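Local coordinates for pumilio domain-containing protein C56F2.08c (Schizosaccharomyces pombe, PDB 6NX5) that probably binds AU-rich stretches in the 3' untranslated regions of mRNAs, this chain being the RNA recognition motif of the longer Puf1 protein, at residues Ser25-Val30 and Asp57-Arg62. Sequence-based numbering, arbitrary orientation.
Sequences SAYGNV and DALHNR
Tyr27 reaches from the loop 25-30 to the C-terminal turn of helix 49-59, where the far end of its ring settles against Ala58 and Leu59. Both residues lie on the same side of the ring plane: Ala58 CB is 3.4 Å from Tyr27 CE1 and just as near its OH, whereas Leu59 CD1 approaches Tyr27 CE2 at 3.7 Å. Both methyls come in obliquely from that side. Leu59 sets its two methyls along the CE2 and OH end, CD2 lying 3.7 Å from Tyr27 OH. With CG of Tyr27 anti to the carbonyl carbon (chi1 -51°), the ring points across to the helix, and Ala26 CB lies over the opposite face, offset toward the rim. In the RNA recognition motif, two helices pack on one side of a four-stranded antiparallel sheet; here the loop leaving helix 17-24 meets the end of the second helix, and Leu59 continues inward to Leu23, Phe24 and Val73. Beyond the hydroxyl lies Arg62, whose NH1 donates to Ala58 O (3.2 Å, 161° at the hydrogen) from above the carbonyl plane. The arginine chain bends at chi3 (140°), and the bond holds the guanidinium beside the helix end, NH1 touching Tyr27 OH at 3.8 Å without hydrogen bonding.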
ATOM      1  N   SER A  25       7.577   0.381 -15.354  1.00 21.15           N
ATOM      2  CA  SER A  25       7.101   0.852 -16.651  1.00 17.77           C
ATOM      3  C   SER A  25       7.270  -0.176 -17.765  1.00 18.89           C
ATOM      4  O   SER A  25       6.728   0.032 -18.853  1.00 18.38           O
ATOM      5  CB  SER A  25       7.811   2.148 -17.044  1.00 32.07           C
ATOM      6  OG  SER A  25       7.455   3.206 -16.177  1.00 37.62           O
ATOM      7  N   ALA A  26       7.989  -1.275 -17.528  1.00 17.04           N
ATOM      8  CA  ALA A  26       8.060  -2.324 -18.534  1.00 21.38           C
ATOM      9  C   ALA A  26       6.700  -2.954 -18.815  1.00 23.80           C
ATOM     10  O   ALA A  26       6.514  -3.539 -19.884  1.00 20.68           O
ATOM     11  CB  ALA A  26       9.041  -3.412 -18.107  1.00 24.05           C
ATOM     12  N   TYR A  27       5.749  -2.864 -17.884  1.00 18.26           N
ATOM     13  CA  TYR A  27       4.504  -3.615 -18.005  1.00 21.13           C
ATOM     14  C   TYR A  27       3.281  -2.748 -18.260  1.00 22.13           C
ATOM     15  O   TYR A  27       2.183  -3.283 -18.453  1.00 19.83           O
ATOM     16  CB  TYR A  27       4.304  -4.465 -16.746  1.00 23.59           C
ATOM     17  CG  TYR A  27       5.543  -5.266 -16.467  1.00 21.06           C
ATOM     18  CD1 TYR A  27       5.846  -6.388 -17.226  1.00 27.49           C
ATOM     19  CD2 TYR A  27       6.449  -4.864 -15.496  1.00 26.62           C
ATOM     20  CE1 TYR A  27       7.006  -7.113 -17.000  1.00 24.37           C
ATOM     21  CE2 TYR A  27       7.600  -5.582 -15.260  1.00 28.79           C
ATOM     22  CZ  TYR A  27       7.874  -6.703 -16.010  1.00 30.62           C
ATOM     23  OH  TYR A  27       9.024  -7.415 -15.772  1.00 33.35           O
ATOM     24  N   GLY A  28       3.432  -1.438 -18.285  1.00 14.60           N
ATOM     25  CA  GLY A  28       2.293  -0.581 -18.524  1.00 13.89           C
ATOM     26  C   GLY A  28       2.586   0.840 -18.088  1.00 17.31           C
ATOM     27  O   GLY A  28       3.729   1.206 -17.809  1.00 23.17           O
ATOM     28  N   ASN A  29       1.516   1.635 -18.054  1.00 21.75           N
ATOM     29  CA  ASN A  29       1.609   3.055 -17.718  1.00 24.29           C
ATOM     30  C   ASN A  29       1.485   3.186 -16.206  1.00 16.94           C
ATOM     31  O   ASN A  29       0.391   3.081 -15.655  1.00 21.33           O
ATOM     32  CB  ASN A  29       0.526   3.858 -18.430  1.00 26.37           C
ATOM     33  CG  ASN A  29       0.682   3.846 -19.945  1.00 44.07           C
ATOM     34  OD1 ASN A  29      -0.194   3.358 -20.663  1.00 49.31           O
ATOM     35  ND2 ASN A  29       1.797   4.381 -20.437  1.00 46.81           N
ATOM     36  N   VAL A  30       2.611   3.418 -15.529  1.00 20.26           N
ATOM     37  CA  VAL A  30       2.573   3.603 -14.082  1.00 15.33           C
ATOM     38  C   VAL A  30       1.876   4.918 -13.762  1.00 19.46           C
ATOM     39  O   VAL A  30       2.270   5.984 -14.256  1.00 22.56           O
ATOM     40  CB  VAL A  30       3.989   3.578 -13.496  1.00 15.02           C
ATOM     41  CG1 VAL A  30       3.960   3.907 -12.000  1.00 18.71           C
ATOM     42  CG2 VAL A  30       4.652   2.225 -13.759  1.00 15.16           C
ATOM     43  N   ASP A  57       2.884 -10.852 -11.912  1.00 12.49           N
ATOM     44  CA  ASP A  57       3.370 -12.157 -12.355  1.00 13.23           C
ATOM     45  C   ASP A  57       4.825 -12.091 -12.782  1.00 14.24           C
ATOM     46  O   ASP A  57       5.591 -13.045 -12.569  1.00 15.95           O
ATOM     47  CB  ASP A  57       2.537 -12.654 -13.533  1.00 12.96           C
ATOM     48  CG  ASP A  57       1.170 -13.126 -13.126  1.00 14.05           C
ATOM     49  OD1 ASP A  57       0.378 -13.444 -14.034  1.00 16.78           O
ATOM     50  OD2 ASP A  57       0.884 -13.170 -11.913  1.00 16.06           O
ATOM     51  N   ALA A  58       5.220 -10.999 -13.435  1.00 14.28           N
ATOM     52  CA  ALA A  58       6.589 -10.922 -13.939  1.00 15.30           C
ATOM     53  C   ALA A  58       7.608 -10.683 -12.829  1.00 15.85           C
ATOM     54  O   ALA A  58       8.760 -11.114 -12.952  1.00 18.22           O
ATOM     55  CB  ALA A  58       6.699  -9.828 -14.988  1.00 15.30           C
ATOM     56  N   LEU A  59       7.212 -10.009 -11.748  1.00 15.63           N
ATOM     57  CA  LEU A  59       8.173  -9.542 -10.764  1.00 15.82           C
ATOM     58  C   LEU A  59       8.078 -10.221  -9.411  1.00 15.85           C
ATOM     59  O   LEU A  59       9.081 -10.222  -8.687  1.00 19.16           O
ATOM     60  CB  LEU A  59       8.035  -8.025 -10.562  1.00 15.36           C
ATOM     61  CG  LEU A  59       8.394  -7.176 -11.783  1.00 15.56           C
ATOM     62  CD1 LEU A  59       8.017  -5.705 -11.561  1.00 19.59           C
ATOM     63  CD2 LEU A  59       9.875  -7.313 -12.135  1.00 21.72           C
ATOM     64  N   HIS A  60       6.934 -10.791  -9.041  1.00 15.13           N
ATOM     65  CA  HIS A  60       6.809 -11.358  -7.704  1.00 15.18           C
ATOM     66  C   HIS A  60       7.758 -12.536  -7.541  1.00 19.92           C
ATOM     67  O   HIS A  60       7.810 -13.429  -8.391  1.00 20.58           O
ATOM     68  CB  HIS A  60       5.385 -11.814  -7.411  1.00 16.68           C
ATOM     69  CG  HIS A  60       5.251 -12.515  -6.094  1.00 20.01           C
ATOM     70  ND1 HIS A  60       5.564 -11.908  -4.894  1.00 18.64           N
ATOM     71  CD2 HIS A  60       4.855 -13.775  -5.786  1.00 19.90           C
ATOM     72  CE1 HIS A  60       5.356 -12.760  -3.905  1.00 22.77           C
ATOM     73  NE2 HIS A  60       4.923 -13.899  -4.419  1.00 20.51           N
ATOM     74  N   ASN A  61       8.515 -12.514  -6.447  1.00 17.03           N
ATOM     75  CA  ASN A  61       9.472 -13.576  -6.114  1.00 22.52           C
ATOM     76  C   ASN A  61      10.586 -13.691  -7.151  1.00 25.70           C
ATOM     77  O   ASN A  61      11.090 -14.786  -7.424  1.00 25.01           O
ATOM     78  CB  ASN A  61       8.760 -14.918  -5.935  1.00 25.00           C
ATOM     79  CG  ASN A  61       7.933 -14.969  -4.675  1.00 48.65           C
ATOM     80  OD1 ASN A  61       8.183 -14.224  -3.729  1.00 53.44           O
ATOM     81  ND2 ASN A  61       6.936 -15.849  -4.653  1.00 53.70           N
ATOM     82  N   ARG A  62      10.996 -12.562  -7.723  1.00 24.33           N
ATOM     83  CA  ARG A  62      12.057 -12.530  -8.712  1.00 24.25           C
ATOM     84  C   ARG A  62      13.226 -11.690  -8.216  1.00 24.49           C
ATOM     85  O   ARG A  62      13.032 -10.530  -7.831  1.00 19.92           O
ATOM     86  CB  ARG A  62      11.530 -11.957 -10.035  1.00 29.13           C
ATOM     87  CG  ARG A  62      12.458 -12.174 -11.209  1.00 34.08           C
ATOM     88  CD  ARG A  62      11.821 -11.765 -12.531  1.00 30.64           C
ATOM     89  NE  ARG A  62      12.785 -11.081 -13.393  1.00 34.65           N
ATOM     90  CZ  ARG A  62      12.468 -10.425 -14.504  1.00 36.45           C
ATOM     91  NH1 ARG A  62      11.204 -10.363 -14.897  1.00 30.73           N
ATOM     92  NH2 ARG A  62      13.411  -9.828 -15.223  1.00 40.53           N
TER